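Local coordinates for protein 1,4-dihydroxy-2-naphthoyl-CoA hydrolase (Escherichia coli, PDB 1VH5) that catalyses the hydrolysis of 1,4-dihydroxy-2-naphthoyl-CoA to 1,4-dihydroxy-2-naphthoate and CoA in menaquinone biosynthesis, and also acts on many other acyl-CoA thioesters, at residues C104-L109 and Q114-E119; F30-I33 and L38-T41. All coordinates share one frame; numbering follows the deposited sequence.

Contact 1 (C104-L109 and Q114-E119); sequences CKPLHL and QVWQIE
The indole of W116 lies between P106 and L109 on one side and C104 on the other. P106 CB makes an off-centre CH-pi contact, 4.2 Å from the centroid of the W116 six-membered ring. L109 CD2 comes in obliquely on the same side, 3.5 Å from W116 CZ2. The sulfur of C104 sits obliquely on the opposite side, SG 3.4 Å from W116 CE3. A chi1 of 175°, anti to the backbone N, brings it there. At the ring edge, W116 NE1 donates to Q114 OE1 in the indole plane (3.1 Å), with the indole nitrogen above the plane of the Q114 amide. T135 also bonds this oxygen. With an alanine in place of W116, P106, L109 and C104 would probably lose their common packing surface, and Q114 OE1 would lose one of its two partners.

The backbones pair antiparallel on both sides of a classic bulge, where L107 N (2.7 Å) and H108 N (3.1 Å) both bond to V115 O. On the other face, K105 and Q117 run side by side, and one water accepts from K105 NZ and Q117 NE2. Just past the bulge, strand 108-109 presents substrate-binding H108 and L109. The chemistry is divided: an apolar face holding C104, W116 and I118 packs on helix 57-74, while the face with K105, Q117, H108 and V115 is mixed and reaches water.

Contact 2 (F30-I33 and L38-T41); sequences FEHI and LEAT
F30 and A40 meet on the tightly packed face of this antiparallel hairpin. The methyl A40 CB lies over one face of the F30 ring, 4.2 Å from its centroid and offset toward the rim. L38 reaches the same ring obliquely, with CD2 3.8 Å from F30 CE2. Its other methyl, CD1, lies 3.6 Å from I33 CG1. A chi1 of -173° puts L38 CG anti to the backbone N, and the fork of the side chain then serves both neighbours. Helices 11-16 and 57-74 cover this apolar face.

The opposite face is polar and looser. The imidazole of H32 and the carboxylate of E39 cross obliquely, their planes 56° apart, without a bond between them. E39 OE1 instead forms a salt bridge with R101. H32 is exposed. Nearby, T41 OG1 donates to the anti lone pair of E31 OE2 (2.7 Å). The E31 chain bends at chi2 (-102°), which carries OE2 to the threonine. T41 OG1 is also bonded to R99 NE.

A classic bulge sets the backbone here. E39 O takes a nearly straight bond from E31 N (2.9 Å) and a weak one from H32 N. E39 N returns a bond to H32 O (2.9 Å). Chemically, the hairpin shows an oily face to the helices. Its acidic residues lie near the arginines of strand 99-106, whose positive charge would probably stabilise the ionised carboxylates.

Contact 2 closes before contact 1 opens, and their centres lie about 14 Å apart. They belong to one antiparallel sheet. Strand 38-43 of contact 2 runs beside strand 99-106 of contact 1, and C104 N probably bonds to L38 O at 2.9 Å. The strands run in the order 29-33, 38-43, 99-106, 113-121, and the sheet continues through 127-138 to 81-91. Both contacts turn their apolar face to the long helix 57-74, where I67 touches C104 as well as L38 and A40. This is the hot-dog fold, a curved sheet wrapped around a central helix. The helix carries E65, the probable nucleophile or proton acceptor, while contact 1 contributes to the substrate site.

Contact 1 (C104-L109 and Q114-E119)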
loop_
_atom_site.group_PDB
_atom_site.type_symbol
_atom_site.label_atom_id
_atom_site.label_comp_id
_atom_site.label_asym_id
_atom_site.label_seq_id
_atom_site.Cartn_x
_atom_site.Cartn_y
_atom_site.Cartn_z
ATOM N N CYS A 104 10.261 8.163 9.108
ATOM C CA CYS A 104 9.274 9.164 8.701
ATOM C C CYS A 104 9.688 10.514 9.289
ATOM O O CYS A 104 9.961 10.604 10.502
ATOM C CB CYS A 104 7.917 8.727 9.276
ATOM S SG CYS A 104 6.547 9.872 9.026
ATOM N N LYS A 105 9.718 11.547 8.450
ATOM C CA LYS A 105 10.029 12.917 8.894
ATOM C C LYS A 105 8.986 13.884 8.262
ATOM O O LYS A 105 8.456 13.610 7.195
ATOM C CB LYS A 105 11.447 13.317 8.455
ATOM C CG LYS A 105 11.565 13.785 7.005
ATOM C CD LYS A 105 12.983 14.278 6.739
ATOM C CE LYS A 105 13.100 14.811 5.317
ATOM N NZ LYS A 105 14.497 15.226 4.976
ATOM N N PRO A 106 8.684 15.003 8.898
ATOM C CA PRO A 106 7.726 15.946 8.317
ATOM C C PRO A 106 8.338 16.768 7.178
ATOM O O PRO A 106 9.501 17.182 7.261
ATOM C CB PRO A 106 7.372 16.852 9.494
ATOM C CG PRO A 106 8.646 16.903 10.286
ATOM C CD PRO A 106 9.204 15.485 10.201
ATOM N N LEU A 107 7.552 17.010 6.134
ATOM C CA LEU A 107 7.888 18.018 5.117
ATOM C C LEU A 107 7.072 19.275 5.379
ATOM O O LEU A 107 7.525 20.385 5.046
ATOM C CB LEU A 107 7.640 17.508 3.697
ATOM C CG LEU A 107 8.480 16.312 3.268
ATOM C CD1 LEU A 107 8.205 15.988 1.795
ATOM C CD2 LEU A 107 9.985 16.481 3.527
ATOM N N HIS A 108 5.886 19.124 5.981
ATOM C CA HIS A 108 5.000 20.265 6.242
ATOM C C HIS A 108 4.084 19.905 7.388
ATOM O O HIS A 108 3.409 18.875 7.338
ATOM C CB HIS A 108 4.166 20.586 4.977
ATOM C CG HIS A 108 3.180 21.680 5.190
ATOM N ND1 HIS A 108 3.578 22.954 5.530
ATOM C CD2 HIS A 108 1.830 21.704 5.124
ATOM C CE1 HIS A 108 2.508 23.725 5.655
ATOM N NE2 HIS A 108 1.438 22.990 5.416
ATOM N N LEU A 109 4.016 20.785 8.386
ATOM C CA LEU A 109 3.070 20.639 9.475
ATOM C C LEU A 109 2.278 21.913 9.548
ATOM O O LEU A 109 2.677 22.849 10.244
ATOM C CB LEU A 109 3.787 20.375 10.800
ATOM C CG LEU A 109 4.564 19.063 10.877
ATOM C CD1 LEU A 109 5.311 19.033 12.214
ATOM C CD2 LEU A 109 3.661 17.857 10.721
ATOM N N GLN A 114 -0.857 18.234 6.380
ATOM C CA GLN A 114 0.515 17.839 6.676
ATOM C C GLN A 114 1.049 17.067 5.479
ATOM O O GLN A 114 0.286 16.439 4.727
ATOM C CB GLN A 114 0.601 16.927 7.917
ATOM C CG GLN A 114 -0.166 17.430 9.114
ATOM C CD GLN A 114 -0.346 16.347 10.146
ATOM O OE1 GLN A 114 -0.459 15.155 9.813
ATOM N NE2 GLN A 114 -0.404 16.752 11.428
ATOM N N VAL A 115 2.358 17.085 5.334
ATOM C CA VAL A 115 3.022 16.213 4.380
ATOM C C VAL A 115 4.172 15.524 5.086
ATOM O O VAL A 115 4.983 16.178 5.753
ATOM C CB VAL A 115 3.547 16.999 3.163
ATOM C CG1 VAL A 115 4.274 16.064 2.129
ATOM C CG2 VAL A 115 2.398 17.799 2.507
ATOM N N TRP A 116 4.211 14.194 4.953
ATOM C CA TRP A 116 5.198 13.350 5.608
ATOM C C TRP A 116 6.024 12.657 4.530
ATOM O O TRP A 116 5.459 12.214 3.511
ATOM C CB TRP A 116 4.457 12.303 6.454
ATOM C CG TRP A 116 3.758 12.899 7.631
ATOM C CD1 TRP A 116 2.469 13.292 7.725
ATOM C CD2 TRP A 116 4.384 13.289 8.849
ATOM N NE1 TRP A 116 2.214 13.843 8.968
ATOM C CE2 TRP A 116 3.392 13.880 9.662
ATOM C CE3 TRP A 116 5.699 13.193 9.339
ATOM C CZ2 TRP A 116 3.657 14.350 10.954
ATOM C CZ3 TRP A 116 5.966 13.653 10.643
ATOM C CH2 TRP A 116 4.938 14.224 11.425
ATOM N N GLN A 117 7.332 12.533 4.753
ATOM C CA GLN A 117 8.189 11.736 3.877
ATOM C C GLN A 117 8.569 10.471 4.646
ATOM O O GLN A 117 9.068 10.532 5.796
ATOM C CB GLN A 117 9.417 12.524 3.494
ATOM C CG GLN A 117 10.364 11.827 2.471
ATOM C CD GLN A 117 11.336 12.848 1.888
ATOM O OE1 GLN A 117 10.987 13.623 1.002
ATOM N NE2 GLN A 117 12.511 12.891 2.429
ATOM N N ILE A 118 8.349 9.304 4.034
ATOM C CA ILE A 118 8.769 8.073 4.666
ATOM C C ILE A 118 9.711 7.337 3.712
ATOM O O ILE A 118 9.335 6.996 2.576
ATOM C CB ILE A 118 7.603 7.147 5.054
ATOM C CG1 ILE A 118 6.495 7.878 5.833
ATOM C CG2 ILE A 118 8.206 5.943 5.832
ATOM C CD1 ILE A 118 5.455 8.578 4.943
ATOM N N GLU A 119 10.940 7.084 4.179
ATOM C CA GLU A 119 11.900 6.307 3.404
ATOM C C GLU A 119 12.028 4.936 4.063
ATOM O O GLU A 119 12.087 4.829 5.300
ATOM C CB GLU A 119 13.258 7.018 3.341
ATOM C CG GLU A 119 13.279 8.288 2.488
ATOM C CD GLU A 119 14.656 8.968 2.473
ATOM O OE1 GLU A 119 15.365 8.964 3.516
ATOM O OE2 GLU A 119 15.049 9.518 1.416
HETATM O O HOH W 1 14.685 14.888 2.194
#

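Contact 2 (F30-I33 and L38-T41)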
loop_
_atom_site.group_PDB
_atom_site.type_symbol
_atom_site.label_atom_id
_atom_site.label_comp_id
_atom_site.label_asym_id
_atom_site.label_seq_id
_atom_site.Cartn_x
_atom_site.Cartn_y
_atom_site.Cartn_z
ATOM N N PHE A 30 6.666 -0.285 15.877
ATOM C CA PHE A 30 7.345 1.000 16.115
ATOM C C PHE A 30 8.591 0.795 16.992
ATOM O O PHE A 30 8.532 0.089 17.997
ATOM C CB PHE A 30 6.363 2.020 16.734
ATOM C CG PHE A 30 5.328 2.460 15.753
ATOM C CD1 PHE A 30 4.153 1.729 15.545
ATOM C CD2 PHE A 30 5.555 3.564 14.970
ATOM C CE1 PHE A 30 3.218 2.116 14.574
ATOM C CE2 PHE A 30 4.653 3.940 13.979
ATOM C CZ PHE A 30 3.477 3.254 13.810
ATOM N N GLU A 31 9.698 1.382 16.577
ATOM C CA GLU A 31 11.007 1.153 17.192
ATOM C C GLU A 31 11.619 2.394 17.799
ATOM O O GLU A 31 12.508 2.288 18.661
ATOM C CB GLU A 31 11.995 0.688 16.137
ATOM C CG GLU A 31 11.574 -0.514 15.329
ATOM C CD GLU A 31 12.238 -1.788 15.781
ATOM O OE1 GLU A 31 13.078 -1.727 16.698
ATOM O OE2 GLU A 31 11.936 -2.839 15.208
ATOM N N HIS A 32 11.279 3.582 17.299
ATOM C CA HIS A 32 11.960 4.781 17.752
ATOM C C HIS A 32 11.082 5.999 17.558
ATOM O O HIS A 32 10.522 6.191 16.466
ATOM C CB HIS A 32 13.290 4.934 17.001
ATOM C CG HIS A 32 14.001 6.218 17.275
ATOM N ND1 HIS A 32 14.669 6.446 18.457
ATOM C CD2 HIS A 32 14.179 7.329 16.521
ATOM C CE1 HIS A 32 15.207 7.654 18.425
ATOM N NE2 HIS A 32 14.930 8.205 17.259
ATOM N N ILE A 33 10.914 6.789 18.613
ATOM C CA ILE A 33 10.300 8.118 18.530
ATOM C C ILE A 33 11.361 9.153 18.849
ATOM O O ILE A 33 11.748 9.345 20.031
ATOM C CB ILE A 33 9.141 8.291 19.533
ATOM C CG1 ILE A 33 8.157 7.116 19.489
ATOM C CG2 ILE A 33 8.410 9.610 19.259
ATOM C CD1 ILE A 33 7.140 7.165 20.640
ATOM N N LEU A 38 9.903 9.408 13.270
ATOM C CA LEU A 38 9.271 8.204 13.812
ATOM C C LEU A 38 9.722 7.002 12.980
ATOM O O LEU A 38 9.701 7.070 11.750
ATOM C CB LEU A 38 7.758 8.383 13.842
ATOM C CG LEU A 38 6.903 7.319 14.513
ATOM C CD1 LEU A 38 7.235 7.145 16.009
ATOM C CD2 LEU A 38 5.439 7.646 14.307
ATOM N N GLU A 39 10.180 5.912 13.613
ATOM C CA GLU A 39 10.626 4.732 12.863
ATOM C C GLU A 39 9.853 3.494 13.279
ATOM O O GLU A 39 9.530 3.288 14.460
ATOM C CB GLU A 39 12.116 4.418 13.077
ATOM C CG GLU A 39 13.036 5.599 12.872
ATOM C CD GLU A 39 14.502 5.284 13.123
ATOM O OE1 GLU A 39 14.829 4.130 13.504
ATOM O OE2 GLU A 39 15.329 6.208 12.921
ATOM N N ALA A 40 9.553 2.660 12.275
ATOM C CA ALA A 40 8.954 1.359 12.519
ATOM C C ALA A 40 9.544 0.333 11.565
ATOM O O ALA A 40 9.965 0.679 10.450
ATOM C CB ALA A 40 7.484 1.418 12.378
ATOM N N THR A 41 9.553 -0.935 11.980
ATOM C CA THR A 41 10.003 -2.004 11.087
ATOM C C THR A 41 8.879 -2.977 10.738
ATOM O O THR A 41 7.850 -3.010 11.354
ATOM C CB THR A 41 11.173 -2.799 11.688
ATOM O OG1 THR A 41 10.723 -3.437 12.897
ATOM C CG2 THR A 41 12.347 -1.892 12.038
#